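Local coordinates for protein NEQ263 (Nanoarchaeum equitans Kin4-M, PDB 5BN3) that probably binds ATP and, together with its partner NeqA, forms the core complex of an archaeal ATP synthase, at residues K126-A131 with S323-A328; R104-E109 with A328-S333. All coordinates share one frame; numbering follows the deposited sequence.

Contact 1. Residues K126-A131 with S323-A328; sequences KGQKIA and SLSRLA. With ADP (adenosine-5'-diphosphate), chain C.
The amide of Gln128 reaches across to the hydroxyl of Ser325, with NE2 donating to OG at 3.0 Å. The bond is nearly straight (162° at the hydrogen), and OG lies close to the amide plane. Both groups have further polar partners: Gln128 OE1 accepts from Leu125 N, NE2 also bonds Glu300 O, and Ser325 OG bonds Pro123 O. This buried network fixes the rotation of the amide.

Packing contacts flank it. With CG anti to the backbone N (chi1 -169°), Gln128 slides past Leu327 in the opposite direction, its CG 4.1 Å from Leu327 CD1. Ile130 sets its CD1 methyl group 3.4 Å from the carbonyl O of Leu324. An alanine in place of Gln128 would probably leave Leu125 N without its side-chain acceptor, take one of the two bonds from Ser325 OG and open a gap beside Leu327.

The third interaction is with the nucleotide. Arg326 NH1 donates to ADP O3B at 2.7 Å, with weaker bonds to O2A and O3A, while its NH2 holds Gly296 O. Since Gly228 and Lys229 of the neighbouring V-type ATP synthase alpha chain also grip ADP, Arg326 belongs to an intersubunit nucleotide site and is placed like an arginine finger.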
loop_
_atom_site.group_PDB
_atom_site.type_symbol
_atom_site.label_atom_id
_atom_site.label_comp_id
_atom_site.label_asym_id
_atom_site.label_seq_id
_atom_site.Cartn_x
_atom_site.Cartn_y
_atom_site.Cartn_z
ATOM N N LYS B 126 2.059 41.326 -2.870
ATOM C CA LYS B 126 0.954 41.626 -3.779
ATOM C C LYS B 126 1.147 40.926 -5.122
ATOM O O LYS B 126 2.167 41.112 -5.794
ATOM C CB LYS B 126 0.781 43.137 -3.982
ATOM C CG LYS B 126 -0.575 43.514 -4.577
ATOM C CD LYS B 126 -0.833 45.018 -4.534
ATOM C CE LYS B 126 -0.041 45.756 -5.599
ATOM N NZ LYS B 126 -0.401 47.201 -5.651
ATOM N N GLY B 127 0.166 40.111 -5.501
ATOM C CA GLY B 127 0.256 39.331 -6.721
ATOM C C GLY B 127 0.712 37.909 -6.461
ATOM O O GLY B 127 0.761 37.086 -7.371
ATOM N N GLN B 128 1.044 37.610 -5.211
ATOM C CA GLN B 128 1.506 36.270 -4.859
ATOM C C GLN B 128 0.337 35.295 -4.734
ATOM O O GLN B 128 -0.790 35.689 -4.412
ATOM C CB GLN B 128 2.302 36.313 -3.548
ATOM C CG GLN B 128 3.062 35.035 -3.205
ATOM C CD GLN B 128 3.957 35.198 -1.985
ATOM O OE1 GLN B 128 3.987 36.259 -1.361
ATOM N NE2 GLN B 128 4.692 34.146 -1.645
ATOM N N LYS B 129 0.605 34.026 -5.024
ATOM C CA LYS B 129 -0.342 32.967 -4.721
ATOM C C LYS B 129 0.237 32.130 -3.584
ATOM O O LYS B 129 1.345 31.596 -3.690
ATOM C CB LYS B 129 -0.629 32.104 -5.958
ATOM C CG LYS B 129 0.613 31.620 -6.691
ATOM C CD LYS B 129 0.253 30.714 -7.853
ATOM C CE LYS B 129 1.495 30.127 -8.491
ATOM N NZ LYS B 129 2.318 31.139 -9.200
ATOM N N ILE B 130 -0.498 32.043 -2.484
ATOM C CA ILE B 130 -0.026 31.297 -1.325
ATOM C C ILE B 130 -1.182 30.594 -0.620
ATOM O O ILE B 130 -2.222 31.196 -0.358
ATOM C CB ILE B 130 0.764 32.209 -0.355
ATOM C CG1 ILE B 130 1.163 31.449 0.908
ATOM C CG2 ILE B 130 -0.047 33.430 0.007
ATOM C CD1 ILE B 130 2.411 32.006 1.562
ATOM N N ALA B 131 -1.003 29.308 -0.334
ATOM C CA ALA B 131 -2.083 28.497 0.210
ATOM C C ALA B 131 -2.079 28.448 1.732
ATOM O O ALA B 131 -1.056 28.692 2.370
ATOM C CB ALA B 131 -2.015 27.094 -0.354
ATOM N N SER B 323 5.822 26.328 7.313
ATOM C CA SER B 323 5.292 27.392 6.470
ATOM C C SER B 323 6.394 28.006 5.616
ATOM O O SER B 323 7.581 27.911 5.947
ATOM C CB SER B 323 4.605 28.471 7.309
ATOM O OG SER B 323 3.520 27.925 8.037
ATOM N N LEU B 324 5.992 28.629 4.514
ATOM C CA LEU B 324 6.935 29.178 3.551
ATOM C C LEU B 324 6.277 30.232 2.678
ATOM O O LEU B 324 5.144 30.065 2.238
ATOM C CB LEU B 324 7.490 28.060 2.661
ATOM C CG LEU B 324 8.315 28.508 1.450
ATOM C CD1 LEU B 324 9.606 29.159 1.905
ATOM C CD2 LEU B 324 8.605 27.345 0.508
ATOM N N SER B 325 6.991 31.328 2.445
ATOM C CA SER B 325 6.620 32.276 1.403
ATOM C C SER B 325 7.805 32.376 0.455
ATOM O O SER B 325 8.855 32.907 0.828
ATOM C CB SER B 325 6.291 33.646 1.997
ATOM O OG SER B 325 6.031 34.588 0.970
ATOM N N ARG B 326 7.646 31.853 -0.759
ATOM C CA ARG B 326 8.757 31.767 -1.710
ATOM C C ARG B 326 9.298 33.121 -2.142
ATOM O O ARG B 326 10.501 33.279 -2.344
ATOM C CB ARG B 326 8.349 30.976 -2.958
ATOM C CG ARG B 326 8.378 29.473 -2.785
ATOM C CD ARG B 326 7.904 28.763 -4.037
ATOM N NE ARG B 326 7.292 27.474 -3.727
ATOM C CZ ARG B 326 7.959 26.328 -3.645
ATOM N NH1 ARG B 326 9.267 26.307 -3.849
ATOM N NH2 ARG B 326 7.319 25.202 -3.360
ATOM N N LEU B 327 8.407 34.094 -2.291
ATOM C CA LEU B 327 8.783 35.391 -2.840
ATOM C C LEU B 327 9.104 36.408 -1.749
ATOM O O LEU B 327 9.468 37.542 -2.047
ATOM C CB LEU B 327 7.672 35.923 -3.752
ATOM C CG LEU B 327 7.234 35.007 -4.898
ATOM C CD1 LEU B 327 6.205 35.692 -5.781
ATOM C CD2 LEU B 327 8.429 34.589 -5.720
ATOM N N ALA B 328 8.985 35.985 -0.493
ATOM C CA ALA B 328 9.153 36.866 0.667
ATOM C C ALA B 328 10.383 37.769 0.599
ATOM O O ALA B 328 10.295 38.965 0.874
ATOM C CB ALA B 328 9.179 36.043 1.942
HETATM P PB ADP C . 11.555 23.969 -5.067
HETATM O O1B ADP C . 12.324 22.734 -4.675
HETATM O O2B ADP C . 11.838 24.470 -6.456
HETATM O O3B ADP C . 10.092 23.903 -4.709
HETATM P PA ADP C . 12.701 26.548 -4.500
HETATM O O1A ADP C . 13.899 26.425 -5.395
HETATM O O2A ADP C . 11.523 27.379 -4.939
HETATM O O3A ADP C . 12.188 25.078 -4.076
HETATM O "O5'" ADP C . 13.211 27.107 -3.079
HETATM C "C5'" ADP C . 12.318 27.139 -1.966
HETATM C "C4'" ADP C . 12.723 28.249 -1.003
HETATM O "O4'" ADP C . 14.038 28.006 -0.487
HETATM C "C3'" ADP C . 12.742 29.582 -1.730
HETATM O "O3'" ADP C . 11.929 30.520 -1.019
HETATM C "C2'" ADP C . 14.193 30.012 -1.722
HETATM O "O2'" ADP C . 14.324 31.400 -1.418
HETATM C "C1'" ADP C . 14.859 29.163 -0.652
HETATM N N9 ADP C . 16.218 28.774 -1.097
HETATM C C8 ADP C . 16.537 27.678 -1.811
HETATM N N7 ADP C . 17.872 27.627 -2.052
HETATM C C5 ADP C . 18.431 28.710 -1.478
HETATM C C6 ADP C . 19.798 29.263 -1.352
HETATM N N6 ADP C . 20.868 28.630 -1.899
HETATM N N1 ADP C . 19.936 30.421 -0.665
HETATM C C2 ADP C . 18.883 31.057 -0.116
HETATM N N3 ADP C . 17.617 30.612 -0.193
HETATM C C4 ADP C . 17.334 29.462 -0.849
#

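Contact 2. Residues R104-E109 with A328-S333; sequences RKVPNE and AKNGMS
Asn330 turns its amide onto the backbone of the 104-109 loop, where ND2 donates a weak hydrogen bond to Pro107 O at 3.3 Å. CG stands anti to its own carbonyl carbon (chi1 -67°), on the side of the backbone N. The side chains of Asn330 and Val106 cross at about a right angle. The same ND2 lies 3.3 Å from Val106 CG1, so one nitrogen meets both a carbonyl oxygen and a methyl group. Asn330 CB adds a contact to Pro107 O at 3.5 Å.

The closest backbone approach comes one residue further on. Gly331 CA sits 3.3 Å from Asn108 O in a CA-H...O contact with an angle of 123° at the hydrogen, and a CB on Gly331 would face the 104-109 loop and sit tightly against that oxygen. Glycine therefore suits the tight spot. Behind this inner part, Pro107 packs on Leu125, and Val106 N bonds Glu262 of the neighbouring V-type ATP synthase alpha chain.

The outer part is looser. Asn108 offers Asn330 little beyond its CB, 4.0 Å from Asn330 O, and its amide leads away from the contact; both asparagines are solvent-exposed.

Residues 328-332 form two overlapping beta turns, the first closed by Gly331 N to Ala328 O at 3.1 Å and the second by a weak bond from Met332 N to Lys329 O. They lead into the serine N-cap of helix 334-356, where Ser333 OG bonds His336 N: the start of the C-terminal helical region, resting on a loop at the subunit interface.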
loop_
_atom_site.group_PDB
_atom_site.type_symbol
_atom_site.label_atom_id
_atom_site.label_comp_id
_atom_site.label_asym_id
_atom_site.label_seq_id
_atom_site.Cartn_x
_atom_site.Cartn_y
_atom_site.Cartn_z
ATOM N N ARG B 104 4.586 39.289 -17.328
ATOM C CA ARG B 104 4.499 39.338 -15.871
ATOM C C ARG B 104 5.511 40.286 -15.242
ATOM O O ARG B 104 6.533 40.622 -15.844
ATOM C CB ARG B 104 4.717 37.947 -15.267
ATOM C CG ARG B 104 3.562 36.976 -15.432
ATOM C CD ARG B 104 3.869 35.663 -14.719
ATOM N NE ARG B 104 2.787 34.689 -14.846
ATOM C CZ ARG B 104 1.742 34.632 -14.028
ATOM N NH1 ARG B 104 1.638 35.495 -13.028
ATOM N NH2 ARG B 104 0.799 33.718 -14.210
ATOM N N LYS B 105 5.205 40.707 -14.019
ATOM C CA LYS B 105 6.179 41.339 -13.141
ATOM C C LYS B 105 6.253 40.506 -11.866
ATOM O O LYS B 105 5.221 40.101 -11.329
ATOM C CB LYS B 105 5.760 42.771 -12.804
ATOM C CG LYS B 105 6.639 43.437 -11.755
ATOM C CD LYS B 105 6.111 44.818 -11.396
ATOM C CE LYS B 105 6.794 45.366 -10.153
ATOM N NZ LYS B 105 6.152 46.625 -9.682
ATOM N N VAL B 106 7.464 40.235 -11.389
ATOM C CA VAL B 106 7.634 39.460 -10.166
ATOM C C VAL B 106 7.203 40.281 -8.953
ATOM O O VAL B 106 7.671 41.402 -8.769
ATOM C CB VAL B 106 9.094 39.003 -9.986
ATOM C CG1 VAL B 106 9.245 38.197 -8.708
ATOM C CG2 VAL B 106 9.539 38.179 -11.184
ATOM N N PRO B 107 6.292 39.725 -8.133
ATOM C CA PRO B 107 5.827 40.388 -6.908
ATOM C C PRO B 107 6.994 40.815 -6.017
ATOM O O PRO B 107 7.942 40.047 -5.846
ATOM C CB PRO B 107 4.998 39.301 -6.223
ATOM C CG PRO B 107 4.450 38.498 -7.367
ATOM C CD PRO B 107 5.561 38.470 -8.392
ATOM N N ASN B 108 6.924 42.029 -5.474
ATOM C CA ASN B 108 8.018 42.588 -4.681
ATOM C C ASN B 108 7.520 43.521 -3.584
ATOM O O ASN B 108 8.316 44.145 -2.880
ATOM C CB ASN B 108 8.986 43.353 -5.585
ATOM C CG ASN B 108 8.356 44.598 -6.183
ATOM O OD1 ASN B 108 7.179 44.599 -6.544
ATOM N ND2 ASN B 108 9.136 45.668 -6.284
ATOM N N GLU B 109 6.201 43.625 -3.450
ATOM C CA GLU B 109 5.594 44.533 -2.482
ATOM C C GLU B 109 4.826 43.768 -1.404
ATOM O O GLU B 109 3.826 43.106 -1.689
ATOM C CB GLU B 109 4.671 45.519 -3.202
ATOM C CG GLU B 109 3.992 46.528 -2.299
ATOM C CD GLU B 109 3.056 47.452 -3.057
ATOM O OE1 GLU B 109 3.165 47.535 -4.302
ATOM O OE2 GLU B 109 2.206 48.095 -2.407
ATOM N N ALA B 328 8.985 35.985 -0.493
ATOM C CA ALA B 328 9.153 36.866 0.667
ATOM C C ALA B 328 10.383 37.769 0.599
ATOM O O ALA B 328 10.295 38.965 0.874
ATOM C CB ALA B 328 9.179 36.043 1.942
ATOM N N LYS B 329 11.523 37.192 0.228
ATOM C CA LYS B 329 12.785 37.929 0.163
ATOM C C LYS B 329 12.751 39.129 -0.788
ATOM O O LYS B 329 13.457 40.115 -0.571
ATOM C CB LYS B 329 13.919 36.990 -0.210
ATOM N N ASN B 330 11.940 39.038 -1.842
ATOM C CA ASN B 330 11.800 40.129 -2.805
ATOM C C ASN B 330 11.297 41.431 -2.182
ATOM O O ASN B 330 11.565 42.514 -2.701
ATOM C CB ASN B 330 10.857 39.729 -3.947
ATOM C CG ASN B 330 11.427 38.638 -4.826
ATOM O OD1 ASN B 330 12.617 38.336 -4.772
ATOM N ND2 ASN B 330 10.575 38.046 -5.658
ATOM N N GLY B 331 10.559 41.328 -1.081
ATOM C CA GLY B 331 9.940 42.498 -0.484
ATOM C C GLY B 331 10.535 42.959 0.834
ATOM O O GLY B 331 10.116 43.980 1.380
ATOM N N MET B 332 11.515 42.221 1.343
ATOM C CA MET B 332 12.062 42.500 2.668
ATOM C C MET B 332 13.279 43.420 2.642
ATOM O O MET B 332 14.165 43.281 1.795
ATOM C CB MET B 332 12.419 41.192 3.377
ATOM C CG MET B 332 11.235 40.267 3.560
ATOM S SD MET B 332 11.711 38.569 3.933
ATOM C CE MET B 332 12.484 38.797 5.526
ATOM N N SER B 333 13.314 44.359 3.583
ATOM C CA SER B 333 14.481 45.206 3.795
ATOM C C SER B 333 15.597 44.348 4.372
ATOM O O SER B 333 15.365 43.196 4.739
ATOM C CB SER B 333 14.148 46.339 4.765
ATOM O OG SER B 333 13.942 45.847 6.078
#

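How the contacts relate
From the N terminus the chain first lays down 104-109, passes through strand 110-111, helix 116-119 and strand 124-125, and reaches 126-131. It then runs through strands 131-134 to 301-304 and their helices, until 323-328 returns to 126-131 and closes contact 1. The chain continues directly into 328-333, which meets 104-109 and closes contact 2, so the smaller loop lies within the larger and Ala328 belongs to both. Their centres are 10 Å apart. Lys126 N probably bonds Glu109 O, and Pro107 packs against Leu327. Together they join the loops around strands 110-111 and 124-125 to the segment that links strand 324-325 to helix 334-356.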